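Local coordinates for protein putative O-methyltransferase (Klebsiella pneumoniae subsp. pneumoniae, PDB 3TFW) that is probably an S-adenosylmethionine-dependent O-methyltransferase, transferring a methyl group from this cofactor to a hydroxyl of its substrate, at residues A[56-61]-A[163-168]; A[79-84]-A[137-142]; A[92-97]-A[126-131]. All blocks are in the same frame, centred on the assembly; numbering follows the deposited sequence.

Interaction 1: residues A[56-61]-A[163-168]; sequences ALLVRL and GTLIIG
Leu58 in helix 49-62 and Leu165 in strand 165-169 mark the closest backbone approach, their CA atoms 8.4 Å apart. No hydrogen bond joins the two segments, so the gap is bridged by apolar side chains alone, and one leucine of the helix does all the reaching from its side. The two methyl groups of Leu58 divide the work. CD1 meets Ile167 end to end, Leu58 CD1 lying 3.5 Å from Ile167 CD1, tighter than ordinary van der Waals contact. The chi2 of Ile167, 148°, is about 30° from the anti position, consistent with a crowded tip. The other branch is more relaxed. There Leu58 crosses Leu165 at about a right angle, with 3.9 Å between Leu58 CD2 and Leu165 CD2. Leu165 has CG anti to the backbone N (chi1 -166°), which carries CD2 toward the helix. All three side chains are buried. On the sheet, Leu165 and Ile167 also lean on Leu139 of strand 139-142 and on Leu221 of strand 217-224, while Leu57 and Leu61 of the helix turn to Leu221 and Trp223 of the second subunit, placing helix 49-62 between its own sheet and the dimer partner.

Interaction 2: residues A[79-84]-A[137-142]; sequences IWMARE and FDLIFI
Met81, a selenomethionine here, leaves helix 76-82 with CG beside the backbone N and an extended chi2, then bends at chi3 (-75°); the bend brings its terminal methyl CE toward Phe141, while SE stays next to Leu139. From the strand, Leu139 and Phe141 both hold CG anti to the backbone N (chi1 -174° for Phe141), which turns CD2 of Leu139 and the ring of Phe141 toward the helix, where the one Met81 chain can meet both. The setting is the Rossmann-like alpha/beta fold of class I methyltransferases, in which a helix is laid against a central, largely parallel sheet. Here one long, flexible side chain of the helix spans two residues of strand 139-142, even though the nearest CA atoms, those of Met81 and Leu139, are 9.7 Å apart. Met81 crosses Leu139 at about a right angle, and SE of Met81 packs 4.0 Å from CD2 of Leu139. All three residues are buried, and no hydrogen bond crosses between the segments. Around them, Met81 also touches Glu69 on strand 66-70, and Phe141 meets Leu55 of helix 49-62, so two helices share this face of the sheet. At the aromatic end the contact is Met-aromatic: Met81 SE sits 5.3 Å from the centroid of the Phe141 ring, 37° off the ring normal, and Met81 CE comes within 4.2 Å of Phe141 CB.

Interaction 3: residues A[92-97]-A[126-131]; sequences LTLEAD and QSLESL
Leu94 of strand 90-95 fits against helix 124-129 with its two methyl groups parted between neighbouring residues, and this is the close-packed, buried half of the contact. Leu94 CD2 rests 3.8 Å from Ser127 CB, a contact with the methylene of the serine, while CD1 of Leu94 approaches CG of Leu128 at 3.9 Å. CG of Leu94 stands beside the backbone N (chi1 -48°), and the fork beyond it can then straddle both partners. Leu128 is enclosed further by Trp155 of helix 149-158.

Toward the other end the contact thins to a single pair. Leu92 and Leu131, both partly exposed, slide past each other in opposite directions and meet through Leu92 CD2 and Leu131 CD2, 3.7 Å apart. Polar groups take over on the exposed side, where Ser130 OG donates a 2.9 Å hydrogen bond to Gln126 O, approaching from 30° off the carbonyl plane. Helix 124-129 lies in the connection from edge strand 117-121 to strand 139-142, and passes over strands 90-95 and 66-70, where Leu128 also touches Leu68 and Ile70. This crossover helps produce the 3-2-1-4-5 strand order of the Rossmann-like methyltransferase fold.

Interactions 1 and 2 form one continuous core, with centres about 7 Å apart: strands 165-169 and 139-142 are neighbours, and Ile167 CD1 packs 3.4 Å from Leu139 CD1. A probable hydrogen bond of 2.7 Å runs from Thr164 OG1 to Phe137 O. Interaction 3 lies on the opposite face of the same sheet, its centre about 15 Å from that of interaction 2 and about 20 Å from that of interaction 1; Phe137 CZ and Leu92 CD2, 4.1 Å apart, connect it to interaction 2. Helices thus cover both faces. In relatives of this fold, the cofactor binds at the C-terminal ends of the parallel strands, where Glu95 ends strand 90-95.

Interaction 1: residues A[56-61]-A[163-168]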
ATOM      1  N   ALA A  56      -4.364   3.953   8.245  1.00 15.62           N
ATOM      2  CA  ALA A  56      -4.200   5.259   8.857  1.00 15.68           C
ATOM      3  C   ALA A  56      -3.366   6.149   7.948  1.00 15.32           C
ATOM      4  O   ALA A  56      -3.703   7.310   7.755  1.00 15.13           O
ATOM      5  CB  ALA A  56      -3.565   5.142  10.269  1.00 15.87           C
ATOM      6  N   LEU A  57      -2.313   5.597   7.347  1.00 15.64           N
ATOM      7  CA  LEU A  57      -1.494   6.395   6.415  1.00 16.01           C
ATOM      8  C   LEU A  57      -2.262   6.786   5.155  1.00 15.71           C
ATOM      9  O   LEU A  57      -2.096   7.884   4.657  1.00 16.01           O
ATOM     10  CB  LEU A  57      -0.156   5.713   6.080  1.00 16.47           C
ATOM     11  CG  LEU A  57       0.806   5.572   7.273  1.00 17.91           C
ATOM     12  CD1 LEU A  57       2.198   5.162   6.824  1.00 20.76           C
ATOM     13  CD2 LEU A  57       0.874   6.856   8.097  1.00 19.76           C
ATOM     14  N   LEU A  58      -3.138   5.905   4.682  1.00 15.91           N
ATOM     15  CA  LEU A  58      -4.033   6.243   3.569  1.00 16.08           C
ATOM     16  C   LEU A  58      -4.967   7.419   3.883  1.00 16.34           C
ATOM     17  O   LEU A  58      -5.232   8.260   3.013  1.00 16.55           O
ATOM     18  CB  LEU A  58      -4.830   5.014   3.119  1.00 16.55           C
ATOM     19  CG  LEU A  58      -3.971   3.882   2.558  1.00 16.79           C
ATOM     20  CD1 LEU A  58      -4.858   2.753   2.085  1.00 18.65           C
ATOM     21  CD2 LEU A  58      -3.084   4.380   1.408  1.00 17.04           C
ATOM     22  N   VAL A  59      -5.445   7.499   5.121  1.00 16.15           N
ATOM     23  CA  VAL A  59      -6.232   8.662   5.548  1.00 16.27           C
ATOM     24  C   VAL A  59      -5.390   9.942   5.456  1.00 16.89           C
ATOM     25  O   VAL A  59      -5.841  10.949   4.913  1.00 16.73           O
ATOM     26  CB  VAL A  59      -6.812   8.483   6.980  1.00 16.40           C
ATOM     27  CG1 VAL A  59      -7.620   9.704   7.392  1.00 15.46           C
ATOM     28  CG2 VAL A  59      -7.686   7.229   7.044  1.00 16.29           C
ATOM     29  N   ARG A  60      -4.164   9.891   5.965  1.00 17.17           N
ATOM     30  CA  ARG A  60      -3.259  11.039   5.872  1.00 18.73           C
ATOM     31  C   ARG A  60      -2.947  11.436   4.434  1.00 19.25           C
ATOM     32  O   ARG A  60      -2.913  12.627   4.119  1.00 19.15           O
ATOM     33  CB  ARG A  60      -1.951  10.776   6.618  1.00 18.72           C
ATOM     34  CG  ARG A  60      -2.125  10.628   8.101  1.00 20.01           C
ATOM     35  CD  ARG A  60      -0.787  10.670   8.789  1.00 21.67           C
ATOM     36  NE  ARG A  60      -0.935  10.225  10.165  1.00 23.32           N
ATOM     37  CZ  ARG A  60       0.041  10.208  11.062  1.00 24.48           C
ATOM     38  NH1 ARG A  60       1.258  10.618  10.735  1.00 25.07           N
ATOM     39  NH2 ARG A  60      -0.209   9.779  12.292  1.00 23.98           N
ATOM     40  N   LEU A  61      -2.719  10.440   3.576  1.00 20.09           N
ATOM     41  CA  LEU A  61      -2.366  10.690   2.172  1.00 21.34           C
ATOM     42  C   LEU A  61      -3.518  11.304   1.379  1.00 21.62           C
ATOM     43  O   LEU A  61      -3.299  12.162   0.517  1.00 22.50           O
ATOM     44  CB  LEU A  61      -1.895   9.405   1.485  1.00 21.55           C
ATOM     45  CG  LEU A  61      -0.510   8.861   1.861  1.00 22.31           C
ATOM     46  CD1 LEU A  61      -0.381   7.434   1.377  1.00 22.18           C
ATOM     47  CD2 LEU A  61       0.597   9.735   1.263  1.00 22.53           C
ATOM     48  N   GLY A 163      -9.914  11.467  -7.266  1.00 15.53           N
ATOM     49  CA  GLY A 163      -8.897  11.332  -6.226  1.00 14.96           C
ATOM     50  C   GLY A 163      -9.316  10.511  -5.015  1.00 14.32           C
ATOM     51  O   GLY A 163      -8.499  10.231  -4.139  1.00 14.00           O
ATOM     52  N   THR A 164     -10.594  10.148  -4.952  1.00 13.88           N
ATOM     53  CA  THR A 164     -11.099   9.228  -3.937  1.00 13.02           C
ATOM     54  C   THR A 164     -10.338   7.918  -4.067  1.00 13.12           C
ATOM     55  O   THR A 164     -10.048   7.468  -5.171  1.00 12.00           O
ATOM     56  CB  THR A 164     -12.611   8.924  -4.123  1.00 12.94           C
ATOM     57  OG1 THR A 164     -13.399  10.074  -3.766  1.00 13.19           O
ATOM     58  CG2 THR A 164     -13.052   7.719  -3.262  1.00 12.58           C
ATOM     59  N   LEU A 165     -10.009   7.335  -2.928  1.00 12.92           N
ATOM     60  CA  LEU A 165      -9.359   6.042  -2.898  1.00 13.33           C
ATOM     61  C   LEU A 165     -10.343   4.997  -2.399  1.00 13.34           C
ATOM     62  O   LEU A 165     -10.957   5.165  -1.338  1.00 12.92           O
ATOM     63  CB  LEU A 165      -8.127   6.108  -1.994  1.00 13.79           C
ATOM     64  CG  LEU A 165      -7.130   4.955  -2.082  1.00 14.68           C
ATOM     65  CD1 LEU A 165      -6.449   4.919  -3.455  1.00 16.32           C
ATOM     66  CD2 LEU A 165      -6.096   5.144  -0.988  1.00 16.22           C
ATOM     67  N   ILE A 166     -10.490   3.919  -3.167  1.00 12.84           N
ATOM     68  CA  ILE A 166     -11.344   2.810  -2.797  1.00 13.77           C
ATOM     69  C   ILE A 166     -10.470   1.593  -2.464  1.00 14.54           C
ATOM     70  O   ILE A 166      -9.643   1.173  -3.279  1.00 14.01           O
ATOM     71  CB  ILE A 166     -12.325   2.463  -3.944  1.00 13.22           C
ATOM     72  CG1 ILE A 166     -13.156   3.703  -4.333  1.00 13.85           C
ATOM     73  CG2 ILE A 166     -13.234   1.281  -3.554  1.00 13.70           C
ATOM     74  CD1 ILE A 166     -14.048   3.526  -5.570  1.00 14.35           C
ATOM     75  N   ILE A 167     -10.646   1.037  -1.269  1.00 15.09           N
ATOM     76  CA  ILE A 167      -9.881  -0.150  -0.856  1.00 16.17           C
ATOM     77  C   ILE A 167     -10.823  -1.332  -0.706  1.00 16.34           C
ATOM     78  O   ILE A 167     -11.862  -1.217  -0.032  1.00 16.66           O
ATOM     79  CB  ILE A 167      -9.157   0.079   0.498  1.00 16.51           C
ATOM     80  CG1 ILE A 167      -8.335   1.363   0.461  1.00 18.43           C
ATOM     81  CG2 ILE A 167      -8.296  -1.137   0.874  1.00 15.72           C
ATOM     82  CD1 ILE A 167      -8.242   2.050   1.814  1.00 23.68           C
ATOM     83  N   GLY A 168     -10.473  -2.463  -1.331  1.00 15.94           N
ATOM     84  CA  GLY A 168     -11.238  -3.699  -1.171  1.00 16.77           C
ATOM     85  C   GLY A 168     -10.402  -4.769  -0.487  1.00 17.72           C
ATOM     86  O   GLY A 168      -9.434  -5.258  -1.075  1.00 16.76           O
TER

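Interaction 2: residues A[79-84]-A[137-142]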
ATOM      1  N   ILE A  79     -11.306   2.474  14.095  1.00 13.39           N
ATOM      2  CA  ILE A  79     -10.529   3.312  15.000  1.00 13.97           C
ATOM      3  C   ILE A  79      -9.206   3.758  14.402  1.00 14.09           C
ATOM      4  O   ILE A  79      -8.841   4.923  14.543  1.00 14.53           O
ATOM      5  CB  ILE A  79     -10.321   2.642  16.364  1.00 13.67           C
ATOM      6  CG1 ILE A  79     -11.664   2.586  17.104  1.00 15.33           C
ATOM      7  CG2 ILE A  79      -9.328   3.446  17.203  1.00 14.44           C
ATOM      8  CD1 ILE A  79     -11.723   1.468  18.158  1.00 15.08           C
ATOM      9  N   TRP A  80      -8.513   2.849  13.712  1.00 14.22           N
ATOM     10  CA  TRP A  80      -7.266   3.196  13.019  1.00 14.70           C
ATOM     11  C   TRP A  80      -7.493   4.363  12.064  1.00 14.55           C
ATOM     12  O   TRP A  80      -6.706   5.323  12.016  1.00 14.26           O
ATOM     13  CB  TRP A  80      -6.745   1.992  12.237  1.00 15.13           C
ATOM     14  CG  TRP A  80      -5.819   1.105  12.998  1.00 15.14           C
ATOM     15  CD1 TRP A  80      -6.073  -0.155  13.455  1.00 16.97           C
ATOM     16  CD2 TRP A  80      -4.466   1.400  13.358  1.00 17.05           C
ATOM     17  NE1 TRP A  80      -4.961  -0.663  14.092  1.00 16.95           N
ATOM     18  CE2 TRP A  80      -3.961   0.270  14.045  1.00 16.59           C
ATOM     19  CE3 TRP A  80      -3.635   2.510  13.173  1.00 16.12           C
ATOM     20  CZ2 TRP A  80      -2.654   0.212  14.536  1.00 17.30           C
ATOM     21  CZ3 TRP A  80      -2.325   2.454  13.674  1.00 17.94           C
ATOM     22  CH2 TRP A  80      -1.859   1.315  14.350  1.00 16.60           C
HETATM   23  N   MSE A  81      -8.585   4.284  11.308  1.00 13.90           N
HETATM   24  CA  MSE A  81      -8.890   5.332  10.355  1.00 14.46           C
HETATM   25  C   MSE A  81      -9.382   6.598  11.026  1.00 14.43           C
HETATM   26  O   MSE A  81      -8.874   7.684  10.723  1.00 15.10           O
HETATM   27  CB  MSE A  81      -9.864   4.840   9.275  1.00 14.91           C
HETATM   28  CG  MSE A  81      -9.194   3.826   8.350  1.00 16.60           C
HETATM   29 SE   MSE A  81     -10.396   3.305   6.918  1.00 26.34          SE
HETATM   30  CE  MSE A  81     -11.583   2.140   7.969  1.00 18.82           C
ATOM     31  N   ALA A  82     -10.327   6.461  11.962  1.00 14.25           N
ATOM     32  CA  ALA A  82     -10.986   7.627  12.569  1.00 14.95           C
ATOM     33  C   ALA A  82     -10.039   8.535  13.348  1.00 15.71           C
ATOM     34  O   ALA A  82     -10.208   9.761  13.349  1.00 15.88           O
ATOM     35  CB  ALA A  82     -12.166   7.187  13.447  1.00 14.97           C
ATOM     36  N   ARG A  83      -9.023   7.954  13.984  1.00 16.62           N
ATOM     37  CA  ARG A  83      -8.022   8.762  14.716  1.00 17.92           C
ATOM     38  C   ARG A  83      -7.300   9.782  13.841  1.00 18.60           C
ATOM     39  O   ARG A  83      -6.817  10.804  14.339  1.00 18.85           O
ATOM     40  CB  ARG A  83      -6.985   7.865  15.376  1.00 18.13           C
ATOM     41  CG  ARG A  83      -7.455   7.240  16.649  1.00 20.14           C
ATOM     42  CD  ARG A  83      -6.574   6.072  16.974  1.00 24.20           C
ATOM     43  NE  ARG A  83      -6.824   5.571  18.316  1.00 26.59           N
ATOM     44  CZ  ARG A  83      -6.007   4.747  18.957  1.00 27.94           C
ATOM     45  NH1 ARG A  83      -4.878   4.346  18.378  1.00 27.93           N
ATOM     46  NH2 ARG A  83      -6.312   4.333  20.181  1.00 27.80           N
ATOM     47  N   GLU A  84      -7.244   9.514  12.537  1.00 18.48           N
ATOM     48  CA  GLU A  84      -6.519  10.373  11.612  1.00 18.57           C
ATOM     49  C   GLU A  84      -7.373  11.480  11.009  1.00 19.04           C
ATOM     50  O   GLU A  84      -6.862  12.317  10.283  1.00 18.63           O
ATOM     51  CB  GLU A  84      -5.854   9.540  10.504  1.00 18.74           C
ATOM     52  CG  GLU A  84      -4.919   8.456  11.020  1.00 18.97           C
ATOM     53  CD  GLU A  84      -3.777   9.001  11.859  1.00 21.15           C
ATOM     54  OE1 GLU A  84      -3.351  10.148  11.636  1.00 22.77           O
ATOM     55  OE2 GLU A  84      -3.298   8.267  12.739  1.00 23.61           O
ATOM     56  N   PHE A 137     -17.251  10.749  -0.619  1.00 15.22           N
ATOM     57  CA  PHE A 137     -16.264  10.347   0.383  1.00 14.35           C
ATOM     58  C   PHE A 137     -14.855  10.410  -0.213  1.00 14.41           C
ATOM     59  O   PHE A 137     -14.670  10.216  -1.414  1.00 13.88           O
ATOM     60  CB  PHE A 137     -16.537   8.927   0.880  1.00 14.55           C
ATOM     61  CG  PHE A 137     -17.840   8.783   1.609  1.00 14.77           C
ATOM     62  CD1 PHE A 137     -17.919   9.029   2.977  1.00 14.20           C
ATOM     63  CD2 PHE A 137     -18.979   8.375   0.930  1.00 15.93           C
ATOM     64  CE1 PHE A 137     -19.135   8.885   3.661  1.00 16.77           C
ATOM     65  CE2 PHE A 137     -20.191   8.235   1.600  1.00 16.34           C
ATOM     66  CZ  PHE A 137     -20.267   8.494   2.964  1.00 16.70           C
ATOM     67  N   ASP A 138     -13.862  10.650   0.637  1.00 13.97           N
ATOM     68  CA  ASP A 138     -12.466  10.766   0.194  1.00 14.14           C
ATOM     69  C   ASP A 138     -11.754   9.425   0.189  1.00 13.90           C
ATOM     70  O   ASP A 138     -10.787   9.198  -0.570  1.00 13.61           O
ATOM     71  CB  ASP A 138     -11.720  11.727   1.111  1.00 14.44           C
ATOM     72  CG  ASP A 138     -12.349  13.095   1.142  1.00 16.91           C
ATOM     73  OD1 ASP A 138     -12.606  13.638   0.053  1.00 18.75           O
ATOM     74  OD2 ASP A 138     -12.619  13.612   2.253  1.00 17.51           O
ATOM     75  N   LEU A 139     -12.215   8.553   1.072  1.00 12.89           N
ATOM     76  CA  LEU A 139     -11.655   7.226   1.215  1.00 13.35           C
ATOM     77  C   LEU A 139     -12.788   6.255   1.521  1.00 13.23           C
ATOM     78  O   LEU A 139     -13.662   6.532   2.367  1.00 13.40           O
ATOM     79  CB  LEU A 139     -10.604   7.214   2.338  1.00 13.71           C
ATOM     80  CG  LEU A 139     -10.099   5.816   2.720  1.00 15.03           C
ATOM     81  CD1 LEU A 139      -9.218   5.332   1.605  1.00 19.76           C
ATOM     82  CD2 LEU A 139      -9.341   5.823   4.026  1.00 21.50           C
ATOM     83  N   ILE A 140     -12.794   5.128   0.813  1.00 12.79           N
ATOM     84  CA  ILE A 140     -13.862   4.149   0.952  1.00 12.55           C
ATOM     85  C   ILE A 140     -13.227   2.779   1.166  1.00 13.26           C
ATOM     86  O   ILE A 140     -12.401   2.333   0.357  1.00 13.40           O
ATOM     87  CB  ILE A 140     -14.808   4.123  -0.268  1.00 11.76           C
ATOM     88  CG1 ILE A 140     -15.451   5.508  -0.489  1.00 12.02           C
ATOM     89  CG2 ILE A 140     -15.891   3.043  -0.083  1.00 12.43           C
ATOM     90  CD1 ILE A 140     -16.237   5.645  -1.805  1.00  9.81           C
ATOM     91  N   PHE A 141     -13.598   2.134   2.267  1.00 13.96           N
ATOM     92  CA  PHE A 141     -13.043   0.833   2.627  1.00 15.38           C
ATOM     93  C   PHE A 141     -14.124  -0.230   2.560  1.00 16.01           C
ATOM     94  O   PHE A 141     -15.141  -0.143   3.251  1.00 16.08           O
ATOM     95  CB  PHE A 141     -12.419   0.910   4.028  1.00 15.83           C
ATOM     96  CG  PHE A 141     -11.704  -0.332   4.443  1.00 17.73           C
ATOM     97  CD1 PHE A 141     -10.432  -0.609   3.953  1.00 19.20           C
ATOM     98  CD2 PHE A 141     -12.302  -1.239   5.312  1.00 20.28           C
ATOM     99  CE1 PHE A 141      -9.763  -1.770   4.339  1.00 21.43           C
ATOM    100  CE2 PHE A 141     -11.630  -2.406   5.697  1.00 22.42           C
ATOM    101  CZ  PHE A 141     -10.368  -2.662   5.210  1.00 21.77           C
ATOM    102  N   ILE A 142     -13.908  -1.239   1.719  1.00 16.78           N
ATOM    103  CA  ILE A 142     -14.902  -2.281   1.519  1.00 17.50           C
ATOM    104  C   ILE A 142     -14.420  -3.622   2.068  1.00 19.64           C
ATOM    105  O   ILE A 142     -13.437  -4.183   1.576  1.00 18.45           O
ATOM    106  CB  ILE A 142     -15.295  -2.419   0.028  1.00 17.09           C
ATOM    107  CG1 ILE A 142     -15.738  -1.056  -0.535  1.00 17.28           C
ATOM    108  CG2 ILE A 142     -16.401  -3.471  -0.151  1.00 16.65           C
ATOM    109  CD1 ILE A 142     -15.980  -1.057  -2.034  1.00 15.60           C
TER

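Interaction 3: residues A[92-97]-A[126-131]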
ATOM      1  N   LEU A  92     -18.402   7.255   8.234  1.00 11.52           N
ATOM      2  CA  LEU A  92     -19.660   6.514   8.267  1.00 11.82           C
ATOM      3  C   LEU A  92     -19.315   5.033   8.159  1.00 11.64           C
ATOM      4  O   LEU A  92     -18.626   4.629   7.227  1.00 10.95           O
ATOM      5  CB  LEU A  92     -20.571   6.929   7.101  1.00 11.24           C
ATOM      6  CG  LEU A  92     -21.833   6.078   6.913  1.00 10.55           C
ATOM      7  CD1 LEU A  92     -22.781   6.233   8.102  1.00 14.18           C
ATOM      8  CD2 LEU A  92     -22.562   6.408   5.607  1.00 12.36           C
ATOM      9  N   THR A  93     -19.765   4.231   9.118  1.00 12.15           N
ATOM     10  CA  THR A  93     -19.455   2.804   9.073  1.00 12.83           C
ATOM     11  C   THR A  93     -20.738   1.986   9.155  1.00 12.99           C
ATOM     12  O   THR A  93     -21.652   2.306   9.922  1.00 13.37           O
ATOM     13  CB  THR A  93     -18.389   2.365  10.126  1.00 12.70           C
ATOM     14  OG1 THR A  93     -18.044   0.978   9.930  1.00 14.18           O
ATOM     15  CG2 THR A  93     -18.900   2.562  11.551  1.00 12.91           C
ATOM     16  N   LEU A  94     -20.804   0.939   8.341  1.00 13.02           N
ATOM     17  CA  LEU A  94     -22.024   0.156   8.178  1.00 13.54           C
ATOM     18  C   LEU A  94     -21.846  -1.258   8.698  1.00 14.04           C
ATOM     19  O   LEU A  94     -20.888  -1.945   8.329  1.00 13.99           O
ATOM     20  CB  LEU A  94     -22.424   0.117   6.696  1.00 13.54           C
ATOM     21  CG  LEU A  94     -22.429   1.467   5.975  1.00 14.06           C
ATOM     22  CD1 LEU A  94     -22.823   1.283   4.479  1.00 13.99           C
ATOM     23  CD2 LEU A  94     -23.368   2.443   6.681  1.00 14.12           C
ATOM     24  N   GLU A  95     -22.769  -1.677   9.565  1.00 14.50           N
ATOM     25  CA  GLU A  95     -22.731  -3.001  10.173  1.00 15.28           C
ATOM     26  C   GLU A  95     -24.131  -3.596  10.212  1.00 15.80           C
ATOM     27  O   GLU A  95     -25.067  -2.965  10.713  1.00 15.29           O
ATOM     28  CB  GLU A  95     -22.142  -2.932  11.583  1.00 15.70           C
ATOM     29  CG  GLU A  95     -22.063  -4.307  12.306  1.00 16.37           C
ATOM     30  CD  GLU A  95     -21.344  -5.360  11.488  1.00 18.54           C
ATOM     31  OE1 GLU A  95     -20.184  -5.119  11.102  1.00 20.11           O
ATOM     32  OE2 GLU A  95     -21.941  -6.434  11.229  1.00 20.53           O
ATOM     33  N   ALA A  96     -24.268  -4.807   9.675  1.00 16.64           N
ATOM     34  CA  ALA A  96     -25.570  -5.499   9.628  1.00 17.14           C
ATOM     35  C   ALA A  96     -25.905  -6.251  10.918  1.00 17.98           C
ATOM     36  O   ALA A  96     -27.083  -6.385  11.288  1.00 17.59           O
ATOM     37  CB  ALA A  96     -25.616  -6.449   8.435  1.00 17.94           C
ATOM     38  N   ASP A  97     -24.879  -6.751  11.604  1.00 18.17           N
ATOM     39  CA  ASP A  97     -25.093  -7.621  12.755  1.00 18.92           C
ATOM     40  C   ASP A  97     -25.279  -6.820  14.042  1.00 18.53           C
ATOM     41  O   ASP A  97     -24.429  -5.998  14.410  1.00 18.34           O
ATOM     42  CB  ASP A  97     -23.960  -8.651  12.879  1.00 19.13           C
ATOM     43  CG  ASP A  97     -24.247  -9.700  13.934  1.00 21.66           C
ATOM     44  OD1 ASP A  97     -24.839 -10.739  13.585  1.00 24.28           O
ATOM     45  OD2 ASP A  97     -23.929  -9.458  15.111  1.00 22.49           O
ATOM     46  N   GLN A 126     -29.169  -1.257   2.277  1.00 17.95           N
ATOM     47  CA  GLN A 126     -30.259  -0.390   2.719  1.00 18.79           C
ATOM     48  C   GLN A 126     -29.694   0.970   3.133  1.00 18.66           C
ATOM     49  O   GLN A 126     -30.232   2.012   2.757  1.00 18.71           O
ATOM     50  CB  GLN A 126     -31.051  -1.024   3.872  1.00 19.11           C
ATOM     51  CG  GLN A 126     -32.050  -0.075   4.570  1.00 21.38           C
ATOM     52  CD  GLN A 126     -33.047  -0.805   5.455  1.00 24.97           C
ATOM     53  OE1 GLN A 126     -32.867  -1.982   5.781  1.00 27.25           O
ATOM     54  NE2 GLN A 126     -34.120  -0.114   5.832  1.00 26.05           N
ATOM     55  N   SER A 127     -28.608   0.955   3.898  1.00 18.15           N
ATOM     56  CA  SER A 127     -27.984   2.204   4.342  1.00 18.29           C
ATOM     57  C   SER A 127     -27.440   3.016   3.170  1.00 18.74           C
ATOM     58  O   SER A 127     -27.639   4.233   3.123  1.00 18.69           O
ATOM     59  CB  SER A 127     -26.889   1.921   5.362  1.00 17.75           C
ATOM     60  OG  SER A 127     -27.464   1.442   6.561  1.00 17.68           O
ATOM     61  N   LEU A 128     -26.776   2.342   2.226  1.00 18.79           N
ATOM     62  CA  LEU A 128     -26.253   3.008   1.024  1.00 19.81           C
ATOM     63  C   LEU A 128     -27.353   3.631   0.166  1.00 21.32           C
ATOM     64  O   LEU A 128     -27.185   4.744  -0.355  1.00 21.12           O
ATOM     65  CB  LEU A 128     -25.401   2.046   0.189  1.00 19.34           C
ATOM     66  CG  LEU A 128     -24.078   1.674   0.857  1.00 18.36           C
ATOM     67  CD1 LEU A 128     -23.460   0.447   0.200  1.00 17.15           C
ATOM     68  CD2 LEU A 128     -23.123   2.863   0.837  1.00 17.54           C
ATOM     69  N   GLU A 129     -28.473   2.915   0.038  1.00 22.38           N
ATOM     70  CA  GLU A 129     -29.645   3.408  -0.706  1.00 24.22           C
ATOM     71  C   GLU A 129     -30.281   4.649  -0.071  1.00 25.04           C
ATOM     72  O   GLU A 129     -30.961   5.416  -0.760  1.00 25.60           O
ATOM     73  CB  GLU A 129     -30.705   2.304  -0.839  1.00 24.05           C
ATOM     74  CG  GLU A 129     -30.312   1.168  -1.769  1.00 24.81           C
ATOM     75  CD  GLU A 129     -31.104  -0.102  -1.523  1.00 24.93           C
ATOM     76  OE1 GLU A 129     -32.001  -0.096  -0.655  1.00 26.28           O
ATOM     77  OE2 GLU A 129     -30.830  -1.105  -2.212  1.00 26.62           O
ATOM     78  N   SER A 130     -30.050   4.843   1.228  1.00 25.95           N
ATOM     79  CA  SER A 130     -30.649   5.937   2.000  1.00 27.08           C
ATOM     80  C   SER A 130     -29.784   7.198   2.117  1.00 26.87           C
ATOM     81  O   SER A 130     -30.189   8.157   2.774  1.00 26.71           O
ATOM     82  CB  SER A 130     -31.012   5.467   3.415  1.00 27.39           C
ATOM     83  OG  SER A 130     -31.843   4.319   3.378  1.00 30.91           O
ATOM     84  N   LEU A 131     -28.607   7.196   1.493  1.00 26.55           N
ATOM     85  CA  LEU A 131     -27.673   8.322   1.614  1.00 26.77           C
ATOM     86  C   LEU A 131     -28.160   9.608   0.949  1.00 27.10           C
ATOM     87  O   LEU A 131     -27.864  10.701   1.428  1.00 27.52           O
ATOM     88  CB  LEU A 131     -26.285   7.951   1.074  1.00 26.12           C
ATOM     89  CG  LEU A 131     -25.477   6.944   1.899  1.00 26.97           C
ATOM     90  CD1 LEU A 131     -24.179   6.577   1.182  1.00 25.54           C
ATOM     91  CD2 LEU A 131     -25.200   7.479   3.289  1.00 27.26           C
TER